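PDB 5T87: CdiI immunity protein from Cupriavidus taiwanensis, which binds the CdiA toxin in a complex and so probably protects the cell against contact-dependent growth inhibition. Local coordinates for residues A[18-23]-A[29-34]; A[33-38]-A[42-47]; A[51-56]-A[64-69]; A[88-93]-A[108-113]. All blocks are in the same frame, centred on the assembly; numbering follows the deposited sequence.

Contact 1 of 4, residues A[18-23]-A[29-34]; sequences HVLASG and ADACLS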
loop_
_atom_site.group_PDB
_atom_site.type_symbol
_atom_site.label_atom_id
_atom_site.label_comp_id
_atom_site.label_asym_id
_atom_site.label_seq_id
_atom_site.Cartn_x
_atom_site.Cartn_y
_atom_site.Cartn_z
ATOM N N HIS A 18 21.488 -0.843 -3.745
ATOM C CA HIS A 18 22.168 0.357 -4.209
ATOM C C HIS A 18 21.190 1.541 -4.289
ATOM O O HIS A 18 21.505 2.640 -3.843
ATOM C CB HIS A 18 22.863 0.132 -5.552
ATOM C CG HIS A 18 23.577 1.351 -6.047
ATOM N ND1 HIS A 18 23.275 1.961 -7.251
ATOM C CD2 HIS A 18 24.535 2.116 -5.469
ATOM C CE1 HIS A 18 24.044 3.025 -7.411
ATOM N NE2 HIS A 18 24.812 3.145 -6.341
ATOM N N VAL A 19 20.002 1.301 -4.829
ATOM C CA VAL A 19 18.989 2.341 -4.944
ATOM C C VAL A 19 18.580 2.862 -3.568
ATOM O O VAL A 19 18.325 4.056 -3.405
ATOM C CB VAL A 19 17.739 1.824 -5.684
ATOM C CG1 VAL A 19 16.596 2.828 -5.621
ATOM C CG2 VAL A 19 18.066 1.496 -7.137
ATOM N N LEU A 20 18.497 1.968 -2.589
ATOM C CA LEU A 20 18.090 2.357 -1.240
ATOM C C LEU A 20 19.170 3.108 -0.464
ATOM O O LEU A 20 18.853 3.825 0.486
ATOM C CB LEU A 20 17.678 1.125 -0.428
ATOM C CG LEU A 20 16.397 0.396 -0.827
ATOM C CD1 LEU A 20 16.205 -0.769 0.126
ATOM C CD2 LEU A 20 15.194 1.320 -0.792
ATOM N N ALA A 21 20.435 2.890 -0.825
ATOM C CA ALA A 21 21.557 3.591 -0.205
ATOM C C ALA A 21 21.695 5.011 -0.770
ATOM O O ALA A 21 21.709 5.985 -0.021
ATOM C CB ALA A 21 22.843 2.814 -0.426
ATOM N N SER A 22 21.776 5.100 -2.094
ATOM C CA SER A 22 22.161 6.315 -2.787
ATOM C C SER A 22 20.981 7.142 -3.343
ATOM O O SER A 22 21.097 8.364 -3.452
ATOM C CB SER A 22 23.141 5.948 -3.922
ATOM O OG SER A 22 22.500 5.268 -4.995
ATOM N N GLY A 23 19.865 6.480 -3.664
ATOM C CA GLY A 23 18.762 7.071 -4.437
ATOM C C GLY A 23 18.051 8.303 -3.865
ATOM O O GLY A 23 17.989 8.502 -2.645
ATOM N N ALA A 29 11.078 5.230 -3.493
ATOM C CA ALA A 29 9.683 4.827 -3.540
ATOM C C ALA A 29 9.497 3.705 -4.550
ATOM O O ALA A 29 8.781 2.737 -4.294
ATOM C CB ALA A 29 8.816 6.009 -3.913
ATOM N N ASP A 30 10.157 3.835 -5.698
ATOM C CA ASP A 30 10.055 2.825 -6.733
ATOM C C ASP A 30 10.575 1.496 -6.238
ATOM O O ASP A 30 9.967 0.481 -6.487
ATOM C CB ASP A 30 10.810 3.248 -7.998
ATOM C CG ASP A 30 10.128 4.375 -8.735
ATOM O OD1 ASP A 30 8.995 4.749 -8.364
ATOM O OD2 ASP A 30 10.749 4.898 -9.682
ATOM N N ALA A 31 11.695 1.519 -5.530
ATOM C CA ALA A 31 12.278 0.306 -4.932
ATOM C C ALA A 31 11.329 -0.341 -3.925
ATOM O O ALA A 31 11.022 -1.530 -4.034
ATOM C CB ALA A 31 13.605 0.627 -4.273
ATOM N N CYS A 32 10.837 0.452 -2.975
ATOM C CA CYS A 32 9.839 -0.027 -2.030
ATOM C C CYS A 32 8.660 -0.658 -2.724
ATOM O O CYS A 32 8.212 -1.722 -2.344
ATOM C CB CYS A 32 9.359 1.095 -1.122
ATOM S SG CYS A 32 10.658 1.649 0.018
ATOM N N LEU A 33 8.156 -0.019 -3.766
ATOM C CA LEU A 33 7.006 -0.578 -4.467
ATOM C C LEU A 33 7.343 -1.793 -5.321
ATOM O O LEU A 33 6.524 -2.707 -5.424
ATOM C CB LEU A 33 6.311 0.479 -5.299
ATOM C CG LEU A 33 5.450 1.432 -4.479
ATOM C CD1 LEU A 33 5.089 2.629 -5.356
ATOM C CD2 LEU A 33 4.201 0.742 -3.924
ATOM N N SER A 34 8.533 -1.824 -5.915
ATOM C CA SER A 34 8.957 -3.001 -6.662
ATOM C C SER A 34 9.005 -4.237 -5.731
ATOM O O SER A 34 8.562 -5.342 -6.093
ATOM C CB SER A 34 10.308 -2.760 -7.322
ATOM O OG SER A 34 10.569 -3.777 -8.280
#
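A chi1 of 171° in Val-19 sets CG1 opposite its own backbone N, and a chi1 of -69° in Leu-20 swings that side chain beside its backbone N; both then reach the methyl of Ala-31. Although the Leu-20 side chain does not leave the backbone pointing at helix 25-38, its CD2 branch ends 3.9 Å from Ala-31 CB. Roughly at right angles to that approach, Val-19 CG1 comes to 4.0 Å from the same Ala-31 CB. Seen from that methyl carbon, the two contacting carbons subtend roughly 84°, which means that Ala-31 CB sits in the fork between two branches rather than against one. The small residue lets the backbones approach to 7.0 Å, measured from Val-19 CA to Ala-31 CA.

The helical turn carrying these groups is closed by its own bonds. His-18 O accepts from Ser-22 N at 3.0 Å and also from Ser-22 OG at 3.0 Å, the hydroxyl lying above the carbonyl plane. That placement also brings Ser-22 OG over one face of the His-18 ring. Gly-23 N still bonds to Val-19 O at 2.9 Å before Gly-23 leaves helical geometry. Beyond the pair, Leu-20 also rests on Val-52 of helix 42-53, and its carbonyl oxygen binds Arg-58 NH1. The arrangement is that of an antiparallel alpha-alpha hairpin, in which a short helix folds back on its longer successor through apolar packing.

Contact 2 of 4, residues A[33-38]-A[42-47]; sequences LSIAYY and WEWAFK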
loop_
_atom_site.group_PDB
_atom_site.type_symbol
_atom_site.label_atom_id
_atom_site.label_comp_id
_atom_site.label_asym_id
_atom_site.label_seq_id
_atom_site.Cartn_x
_atom_site.Cartn_y
_atom_site.Cartn_z
ATOM N N LEU A 33 8.156 -0.019 -3.766
ATOM C CA LEU A 33 7.006 -0.578 -4.467
ATOM C C LEU A 33 7.343 -1.793 -5.321
ATOM O O LEU A 33 6.524 -2.707 -5.424
ATOM C CB LEU A 33 6.311 0.479 -5.299
ATOM C CG LEU A 33 5.450 1.432 -4.479
ATOM C CD1 LEU A 33 5.089 2.629 -5.356
ATOM C CD2 LEU A 33 4.201 0.742 -3.924
ATOM N N SER A 34 8.533 -1.824 -5.915
ATOM C CA SER A 34 8.957 -3.001 -6.662
ATOM C C SER A 34 9.005 -4.237 -5.731
ATOM O O SER A 34 8.562 -5.342 -6.093
ATOM C CB SER A 34 10.308 -2.760 -7.322
ATOM O OG SER A 34 10.569 -3.777 -8.280
ATOM N N ILE A 35 9.525 -4.015 -4.530
ATOM C CA ILE A 35 9.493 -5.007 -3.470
ATOM C C ILE A 35 8.052 -5.376 -3.140
ATOM O O ILE A 35 7.711 -6.558 -3.097
ATOM C CB ILE A 35 10.215 -4.493 -2.201
ATOM C CG1 ILE A 35 11.727 -4.471 -2.431
ATOM C CG2 ILE A 35 9.887 -5.352 -0.995
ATOM C CD1 ILE A 35 12.472 -3.572 -1.470
ATOM N N ALA A 36 7.220 -4.375 -2.894
ATOM C CA ALA A 36 5.856 -4.642 -2.454
ATOM C C ALA A 36 5.086 -5.486 -3.459
ATOM O O ALA A 36 4.413 -6.423 -3.052
ATOM C CB ALA A 36 5.113 -3.357 -2.176
ATOM N N TYR A 37 5.231 -5.184 -4.753
ATOM C CA TYR A 37 4.407 -5.793 -5.809
ATOM C C TYR A 37 4.994 -7.050 -6.431
ATOM O O TYR A 37 4.235 -7.898 -6.895
ATOM C CB TYR A 37 4.103 -4.774 -6.953
ATOM C CG TYR A 37 2.893 -3.881 -6.741
ATOM C CD1 TYR A 37 2.612 -3.357 -5.484
ATOM C CD2 TYR A 37 2.050 -3.519 -7.813
ATOM C CE1 TYR A 37 1.521 -2.531 -5.278
ATOM C CE2 TYR A 37 0.956 -2.668 -7.617
ATOM C CZ TYR A 37 0.695 -2.182 -6.335
ATOM O OH TYR A 37 -0.370 -1.367 -6.022
ATOM N N TYR A 38 6.321 -7.161 -6.473
ATOM C CA TYR A 38 6.988 -8.223 -7.256
ATOM C C TYR A 38 7.925 -9.206 -6.524
ATOM O O TYR A 38 8.162 -10.271 -7.071
ATOM C CB TYR A 38 7.728 -7.599 -8.450
ATOM C CG TYR A 38 6.864 -6.610 -9.200
ATOM C CD1 TYR A 38 5.670 -7.020 -9.801
ATOM C CD2 TYR A 38 7.208 -5.261 -9.282
ATOM C CE1 TYR A 38 4.852 -6.122 -10.468
ATOM C CE2 TYR A 38 6.397 -4.352 -9.946
ATOM C CZ TYR A 38 5.216 -4.784 -10.539
ATOM O OH TYR A 38 4.394 -3.885 -11.215
ATOM N N TRP A 42 9.548 -13.087 1.541
ATOM C CA TRP A 42 9.141 -12.345 2.729
ATOM C C TRP A 42 10.313 -11.821 3.560
ATOM O O TRP A 42 10.398 -10.634 3.825
ATOM C CB TRP A 42 8.209 -13.173 3.643
ATOM C CG TRP A 42 7.979 -12.467 4.936
ATOM C CD1 TRP A 42 8.617 -12.712 6.129
ATOM C CD2 TRP A 42 7.128 -11.333 5.172
ATOM N NE1 TRP A 42 8.192 -11.826 7.087
ATOM C CE2 TRP A 42 7.280 -10.971 6.534
ATOM C CE3 TRP A 42 6.225 -10.608 4.378
ATOM C CZ2 TRP A 42 6.582 -9.914 7.112
ATOM C CZ3 TRP A 42 5.519 -9.558 4.961
ATOM C CH2 TRP A 42 5.701 -9.226 6.315
ATOM N N GLU A 43 11.203 -12.704 3.975
ATOM C CA GLU A 43 12.283 -12.304 4.869
ATOM C C GLU A 43 13.198 -11.277 4.222
ATOM O O GLU A 43 13.482 -10.243 4.808
ATOM C CB GLU A 43 13.080 -13.519 5.352
ATOM C CG GLU A 43 12.284 -14.441 6.269
ATOM C CD GLU A 43 11.963 -13.860 7.641
ATOM O OE1 GLU A 43 12.651 -12.933 8.098
ATOM O OE2 GLU A 43 11.023 -14.370 8.295
ATOM N N TRP A 44 13.638 -11.553 3.005
ATOM C CA TRP A 44 14.481 -10.615 2.255
ATOM C C TRP A 44 13.807 -9.246 2.081
ATOM O O TRP A 44 14.423 -8.206 2.296
ATOM C CB TRP A 44 14.816 -11.220 0.893
ATOM C CG TRP A 44 15.833 -10.497 0.133
ATOM C CD1 TRP A 44 17.185 -10.715 0.140
ATOM C CD2 TRP A 44 15.599 -9.430 -0.780
ATOM N NE1 TRP A 44 17.808 -9.828 -0.726
ATOM C CE2 TRP A 44 16.855 -9.033 -1.298
ATOM C CE3 TRP A 44 14.447 -8.769 -1.215
ATOM C CZ2 TRP A 44 16.985 -8.011 -2.224
ATOM C CZ3 TRP A 44 14.577 -7.748 -2.131
ATOM C CH2 TRP A 44 15.842 -7.375 -2.625
ATOM N N ALA A 45 12.536 -9.266 1.702
ATOM C CA ALA A 45 11.777 -8.042 1.469
ATOM C C ALA A 45 11.405 -7.272 2.746
ATOM O O ALA A 45 11.487 -6.039 2.759
ATOM C CB ALA A 45 10.521 -8.364 0.680
ATOM N N PHE A 46 10.975 -7.992 3.790
ATOM C CA PHE A 46 10.500 -7.399 5.061
ATOM C C PHE A 46 11.648 -6.658 5.721
ATOM O O PHE A 46 11.486 -5.531 6.149
ATOM C CB PHE A 46 9.949 -8.512 5.968
ATOM C CG PHE A 46 9.438 -8.066 7.315
ATOM C CD1 PHE A 46 8.537 -7.025 7.438
ATOM C CD2 PHE A 46 9.804 -8.762 8.465
ATOM C CE1 PHE A 46 8.051 -6.652 8.681
ATOM C CE2 PHE A 46 9.329 -8.384 9.722
ATOM C CZ PHE A 46 8.436 -7.341 9.826
ATOM N N LYS A 47 12.813 -7.302 5.754
ATOM C CA LYS A 47 14.077 -6.698 6.216
ATOM C C LYS A 47 14.334 -5.318 5.599
ATOM O O LYS A 47 14.659 -4.362 6.302
ATOM C CB LYS A 47 15.223 -7.659 5.896
ATOM C CG LYS A 47 16.626 -7.121 6.060
ATOM C CD LYS A 47 17.664 -8.216 5.823
ATOM C CE LYS A 47 18.985 -7.603 5.357
ATOM N NZ LYS A 47 20.017 -8.588 4.918
#
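Ile-35 packing on Ala-45 and Trp-44 belongs to an alpha-alpha hairpin: helices 25-38 and 42-53 follow each other through a three-residue connection and run broadly in opposite directions. The tight point is Ile-35 CG2, which stands 3.5 Å from Ala-45 CB and 4.1 Å from Ala-45 CA, so the methyl branch lies against the backbone as well as the side chain. A chi1 of -72° puts CG2 anti to the Ile-35 backbone N and turns CG1 beside that nitrogen. CG1 consequently serves a second neighbour, reaching 4.4 Å from CZ3 on the six-membered ring of Trp-44, which it meets obliquely. The Trp-44 side chain does not leave the backbone aimed at helix 25-38, yet with CG anti to the backbone N (chi1 -170°) and the ring turned by a chi2 of 92°, its benzo end comes nearer to that helix.

In this mainly helical protein the hairpin lies against helix 60-76: Ala-45 touches Leu-73 and Leu-33 touches Cys-69, both on that helix, while Leu-33 and Tyr-37 also pack on His-46 of the CdiA toxin chain. The indole of Trp-44 has a cation-pi partner in Arg-48, one turn along the same helix. Two other side chains of helix 42-53 face helix 82-91, Trp-42 packing on Ala-85 and Phe-46 on Met-84.

Contact 3 of 4, residues A[51-56]-A[64-69]; sequences SVAFDL and SLAVTC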
loop_
_atom_site.group_PDB
_atom_site.type_symbol
_atom_site.label_atom_id
_atom_site.label_comp_id
_atom_site.label_asym_id
_atom_site.label_seq_id
_atom_site.Cartn_x
_atom_site.Cartn_y
_atom_site.Cartn_z
ATOM N N SER A 51 14.037 -1.342 7.276
ATOM C CA SER A 51 15.174 -0.428 7.368
ATOM C C SER A 51 14.789 0.983 6.865
ATOM O O SER A 51 15.283 1.990 7.381
ATOM C CB SER A 51 16.376 -0.951 6.578
ATOM O OG SER A 51 16.145 -0.824 5.183
ATOM N N VAL A 52 13.896 1.051 5.880
ATOM C CA VAL A 52 13.403 2.359 5.397
ATOM C C VAL A 52 12.430 2.969 6.405
ATOM O O VAL A 52 12.575 4.130 6.793
ATOM C CB VAL A 52 12.761 2.244 4.012
ATOM C CG1 VAL A 52 12.158 3.585 3.565
ATOM C CG2 VAL A 52 13.802 1.778 3.011
ATOM N N ALA A 53 11.478 2.158 6.852
ATOM C CA ALA A 53 10.489 2.596 7.823
ATOM C C ALA A 53 11.091 3.122 9.130
ATOM O O ALA A 53 10.558 4.084 9.688
ATOM C CB ALA A 53 9.501 1.476 8.112
ATOM N N PHE A 54 12.193 2.523 9.600
ATOM C CA PHE A 54 12.801 2.901 10.879
ATOM C C PHE A 54 13.855 4.007 10.804
ATOM O O PHE A 54 14.347 4.460 11.846
ATOM C CB PHE A 54 13.422 1.675 11.551
ATOM C CG PHE A 54 12.421 0.729 12.149
ATOM C CD1 PHE A 54 11.357 1.192 12.926
ATOM C CD2 PHE A 54 12.571 -0.648 11.984
ATOM C CE1 PHE A 54 10.456 0.300 13.486
ATOM C CE2 PHE A 54 11.673 -1.548 12.549
ATOM C CZ PHE A 54 10.615 -1.075 13.303
ATOM N N ASP A 55 14.196 4.444 9.590
ATOM C CA ASP A 55 15.351 5.304 9.396
ATOM C C ASP A 55 14.934 6.764 9.575
ATOM O O ASP A 55 14.276 7.348 8.718
ATOM C CB ASP A 55 15.976 5.029 8.028
ATOM C CG ASP A 55 17.166 5.922 7.730
ATOM O OD1 ASP A 55 17.599 6.717 8.607
ATOM O OD2 ASP A 55 17.667 5.828 6.596
ATOM N N LEU A 56 15.355 7.351 10.682
ATOM C CA LEU A 56 14.956 8.695 11.084
ATOM C C LEU A 56 15.500 9.787 10.178
ATOM O O LEU A 56 14.993 10.911 10.207
ATOM C CB LEU A 56 15.468 9.002 12.492
ATOM C CG LEU A 56 15.059 8.077 13.648
ATOM C CD1 LEU A 56 15.926 8.353 14.859
ATOM C CD2 LEU A 56 13.575 8.249 13.957
ATOM N N SER A 64 6.487 6.235 5.705
ATOM C CA SER A 64 5.082 5.879 5.638
ATOM C C SER A 64 4.783 4.945 4.461
ATOM O O SER A 64 4.039 3.961 4.608
ATOM C CB SER A 64 4.237 7.157 5.555
ATOM O OG SER A 64 2.884 6.889 5.875
ATOM N N LEU A 65 5.378 5.239 3.307
ATOM C CA LEU A 65 5.201 4.397 2.127
ATOM C C LEU A 65 5.714 2.958 2.368
ATOM O O LEU A 65 5.066 1.961 1.989
ATOM C CB LEU A 65 5.901 5.020 0.912
ATOM C CG LEU A 65 5.886 4.157 -0.357
ATOM C CD1 LEU A 65 4.465 3.860 -0.776
ATOM C CD2 LEU A 65 6.662 4.794 -1.492
ATOM N N ALA A 66 6.881 2.867 2.999
ATOM C CA ALA A 66 7.484 1.568 3.332
ATOM C C ALA A 66 6.560 0.710 4.195
ATOM O O ALA A 66 6.438 -0.502 3.970
ATOM C CB ALA A 66 8.826 1.770 4.019
ATOM N N VAL A 67 5.890 1.341 5.159
ATOM C CA VAL A 67 4.888 0.640 5.964
ATOM C C VAL A 67 3.738 0.149 5.094
ATOM O O VAL A 67 3.370 -0.992 5.155
ATOM C CB VAL A 67 4.341 1.542 7.074
ATOM C CG1 VAL A 67 3.119 0.921 7.752
ATOM C CG2 VAL A 67 5.427 1.817 8.100
ATOM N N THR A 68 3.186 1.033 4.274
ATOM C CA THR A 68 2.144 0.664 3.322
ATOM C C THR A 68 2.601 -0.512 2.453
ATOM O O THR A 68 1.842 -1.452 2.230
ATOM C CB THR A 68 1.717 1.902 2.485
ATOM O OG1 THR A 68 0.883 2.733 3.297
ATOM C CG2 THR A 68 0.947 1.528 1.220
ATOM N N CYS A 69 3.849 -0.466 2.002
ATOM C CA CYS A 69 4.445 -1.582 1.265
ATOM C C CYS A 69 4.500 -2.890 2.061
ATOM O O CYS A 69 4.317 -3.970 1.490
ATOM C CB CYS A 69 5.843 -1.218 0.777
ATOM S SG CYS A 69 5.784 -0.119 -0.642
#
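Ala-66 meets both Val-52 and Ala-53, its methyl group entering the angle between their side chains. Ala-66 CB is 3.8 Å from Val-52 CG1, the branch that a chi1 of 176° places anti to the Val-52 backbone N, and 4.0 Å from Val-52 CB. The same Ala-66 CB lies 3.9 Å from Ala-53 N, so it presses on the main chain of helix 42-53 as well as on side chains. Between the methyls themselves, Ala-53 CB to Ala-66 CB measures 4.2 Å. With alanine on both sides the backbones come very near, Ala-53 CA to Ala-66 CA being 5.5 Å.

This is close alpha-helix packing through small residues, and it joins the later part of helix 42-53 to helix 60-76 across the interior of the mainly helical fold. All four touching residues are buried. Val-67 comes next: its chi1 of 169° sets CG1 anti to the backbone N and leaves CG2 beside that nitrogen, from where CG2 reaches 4.1 Å from Ala-53 CB. The Ala-53 methyl therefore has carbons from two successive residues to rest on, while Val-67 also packs on Ala-101 and Ala-105 of helix 96-114. Further along, Thr-68 N bonds to Ser-64 O at 3.1 Å and Cys-69 N to Leu-65 O at 2.7 Å, continuing the helix. On a different side of that helix from Ala-66, Thr-68 packs against Asp-38 of the CdiA toxin chain.

Contact 4 of 4, residues A[88-93]-A[108-113]; sequences FLLSLG and DLRIFR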
loop_
_atom_site.group_PDB
_atom_site.type_symbol
_atom_site.label_atom_id
_atom_site.label_comp_id
_atom_site.label_asym_id
_atom_site.label_seq_id
_atom_site.Cartn_x
_atom_site.Cartn_y
_atom_site.Cartn_z
ATOM N N PHE A 88 5.706 -5.665 14.412
ATOM C CA PHE A 88 6.216 -4.518 13.656
ATOM C C PHE A 88 5.177 -3.400 13.482
ATOM O O PHE A 88 5.414 -2.252 13.856
ATOM C CB PHE A 88 6.716 -4.970 12.293
ATOM C CG PHE A 88 7.031 -3.844 11.379
ATOM C CD1 PHE A 88 8.140 -3.039 11.611
ATOM C CD2 PHE A 88 6.202 -3.555 10.295
ATOM C CE1 PHE A 88 8.437 -1.981 10.771
ATOM C CE2 PHE A 88 6.499 -2.506 9.448
ATOM C CZ PHE A 88 7.619 -1.720 9.685
ATOM N N LEU A 89 4.017 -3.750 12.948
ATOM C CA LEU A 89 2.997 -2.744 12.685
ATOM C C LEU A 89 2.434 -2.140 13.971
ATOM O O LEU A 89 2.157 -0.930 14.020
ATOM C CB LEU A 89 1.877 -3.331 11.832
ATOM C CG LEU A 89 2.290 -3.787 10.428
ATOM C CD1 LEU A 89 1.156 -4.551 9.760
ATOM C CD2 LEU A 89 2.726 -2.612 9.572
ATOM N N LEU A 90 2.274 -2.971 15.001
ATOM C CA LEU A 90 1.801 -2.498 16.294
ATOM C C LEU A 90 2.811 -1.610 17.010
ATOM O O LEU A 90 2.415 -0.722 17.767
ATOM C CB LEU A 90 1.456 -3.668 17.206
ATOM C CG LEU A 90 0.192 -4.466 16.885
ATOM C CD1 LEU A 90 0.122 -5.621 17.881
ATOM C CD2 LEU A 90 -1.077 -3.617 16.934
ATOM N N SER A 91 4.103 -1.853 16.791
ATOM C CA SER A 91 5.140 -1.052 17.442
ATOM C C SER A 91 5.203 0.384 16.927
ATOM O O SER A 91 5.822 1.232 17.571
ATOM C CB SER A 91 6.517 -1.712 17.319
ATOM O OG SER A 91 6.941 -1.774 15.977
ATOM N N LEU A 92 4.553 0.653 15.791
ATOM C CA LEU A 92 4.497 1.997 15.187
ATOM C C LEU A 92 3.256 2.838 15.536
ATOM O O LEU A 92 3.246 4.048 15.287
ATOM C CB LEU A 92 4.562 1.870 13.666
ATOM C CG LEU A 92 5.696 1.020 13.086
ATOM C CD1 LEU A 92 5.464 0.769 11.607
ATOM C CD2 LEU A 92 7.055 1.651 13.330
ATOM N N GLY A 93 2.221 2.218 16.100
ATOM C CA GLY A 93 0.949 2.909 16.370
ATOM C C GLY A 93 1.032 4.212 17.153
ATOM O O GLY A 93 0.140 5.061 17.043
ATOM N N ASP A 108 -4.653 -4.666 6.112
ATOM C CA ASP A 108 -4.205 -5.604 5.080
ATOM C C ASP A 108 -3.814 -6.953 5.682
ATOM O O ASP A 108 -4.185 -8.003 5.151
ATOM C CB ASP A 108 -3.051 -5.007 4.236
ATOM C CG ASP A 108 -3.484 -3.781 3.406
ATOM O OD1 ASP A 108 -4.676 -3.388 3.477
ATOM O OD2 ASP A 108 -2.635 -3.217 2.673
ATOM N N LEU A 109 -3.102 -6.917 6.806
ATOM C CA LEU A 109 -2.689 -8.135 7.504
ATOM C C LEU A 109 -3.888 -8.948 7.989
ATOM O O LEU A 109 -4.004 -10.137 7.681
ATOM C CB LEU A 109 -1.790 -7.802 8.696
ATOM C CG LEU A 109 -1.051 -8.975 9.350
ATOM C CD1 LEU A 109 -0.128 -9.663 8.354
ATOM C CD2 LEU A 109 -0.267 -8.519 10.578
ATOM N N ARG A 110 -4.786 -8.280 8.706
ATOM C CA ARG A 110 -5.943 -8.932 9.320
ATOM C C ARG A 110 -6.897 -9.569 8.287
ATOM O O ARG A 110 -7.489 -10.619 8.546
ATOM C CB ARG A 110 -6.713 -7.937 10.204
ATOM C CG ARG A 110 -5.904 -7.305 11.346
ATOM C CD ARG A 110 -5.851 -8.177 12.592
ATOM N NE ARG A 110 -4.792 -7.812 13.554
ATOM C CZ ARG A 110 -4.818 -6.771 14.400
ATOM N NH1 ARG A 110 -3.794 -6.578 15.240
ATOM N NH2 ARG A 110 -5.847 -5.911 14.410
ATOM N N ILE A 111 -7.033 -8.939 7.123
ATOM C CA ILE A 111 -7.944 -9.412 6.083
ATOM C C ILE A 111 -7.335 -10.619 5.368
ATOM O O ILE A 111 -7.921 -11.705 5.345
ATOM C CB ILE A 111 -8.252 -8.292 5.051
ATOM C CG1 ILE A 111 -9.142 -7.193 5.667
ATOM C CG2 ILE A 111 -8.868 -8.860 3.774
ATOM C CD1 ILE A 111 -10.628 -7.502 5.714
ATOM N N PHE A 112 -6.167 -10.409 4.776
ATOM C CA PHE A 112 -5.569 -11.398 3.888
ATOM C C PHE A 112 -4.907 -12.556 4.606
ATOM O O PHE A 112 -4.697 -13.599 3.997
ATOM C CB PHE A 112 -4.573 -10.728 2.926
ATOM C CG PHE A 112 -5.243 -9.948 1.850
ATOM C CD1 PHE A 112 -5.683 -10.583 0.698
ATOM C CD2 PHE A 112 -5.486 -8.593 2.002
ATOM C CE1 PHE A 112 -6.343 -9.876 -0.296
ATOM C CE2 PHE A 112 -6.146 -7.879 1.013
ATOM C CZ PHE A 112 -6.580 -8.522 -0.138
ATOM N N ARG A 113 -4.560 -12.382 5.876
ATOM C CA ARG A 113 -3.783 -13.395 6.590
ATOM C C ARG A 113 -4.318 -13.896 7.926
ATOM O O ARG A 113 -3.756 -14.843 8.459
ATOM C CB ARG A 113 -2.341 -12.894 6.756
ATOM C CG ARG A 113 -1.619 -12.639 5.441
ATOM C CD ARG A 113 -1.470 -13.919 4.641
ATOM N NE ARG A 113 -1.180 -13.679 3.235
ATOM C CZ ARG A 113 -1.638 -14.400 2.209
ATOM N NH1 ARG A 113 -2.468 -15.426 2.391
ATOM N NH2 ARG A 113 -1.275 -14.074 0.979
#
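Arg-110 NH1 is held by a salt bridge to Glu-86 OE2 and at the same time lies 4.4 Å from Leu-90 CD2. This is a loose van der Waals touch of a methyl beside a charged group, the guanidinium standing obliquely to it, with both Leu-90 and Arg-110 exposed. Arg-110 reaches helix 82-91 by a bent chain: its chi2 of -84° departs from the extended form, and the end of the side chain comes closer to Leu-90 than its base.

The second, deeper touch is between leucines. Leu-89 CD1 and Leu-109 CD2 meet methyl to methyl at 4.3 Å, each side chain leaving its backbone toward the other helix. Across the two segments the nearest CA atoms, Leu-89 CA and Leu-109 CA, are 9.4 Å apart, and two leucine side chains bridge the gap.

Near the end of helix 82-91, Phe-88 O receives Ser-91 OG at 2.7 Å. The C=O...OG angle is 121°, with the hydroxyl oxygen tilted 27° from the carbonyl plane. Ser-91 N makes a weak bond of 3.2 Å to the same Phe-88 O, so this oxygen takes one sound and one weak bond from Ser-91. Around this pair of helices, Leu-109 rests on Ala-74 of helix 60-76, Phe-88 packs on Ala-53 of helix 42-53, and Asp-108 on helix 96-114 forms salt bridges with Arg-50 and Arg-23 of the CdiA toxin chain.

How the contacts relate
From the N terminus, contact 1 closes the turn between helices 16-22 and 25-38, and contact 2 begins on that second helix, sharing Leu-33 and Ser-34, to close the connection into helix 42-53. Contact 3 then spans the loop leading to helix 60-76, and contact 4 joins helices 82-91 and 96-114. Apart from the overlap of contacts 1 and 2, they follow in series; none encloses or crosses another. Contact 3 is the physical hub: Cys-69 touches Leu-33 of contacts 1 and 2, while Phe-54 meets Phe-88 of contact 4. A further touch, Phe-46 on Phe-88, joins contacts 2 and 4. Contacts 1 and 4 lie on opposite sides of the chain's centre, their centres about 23 Å apart.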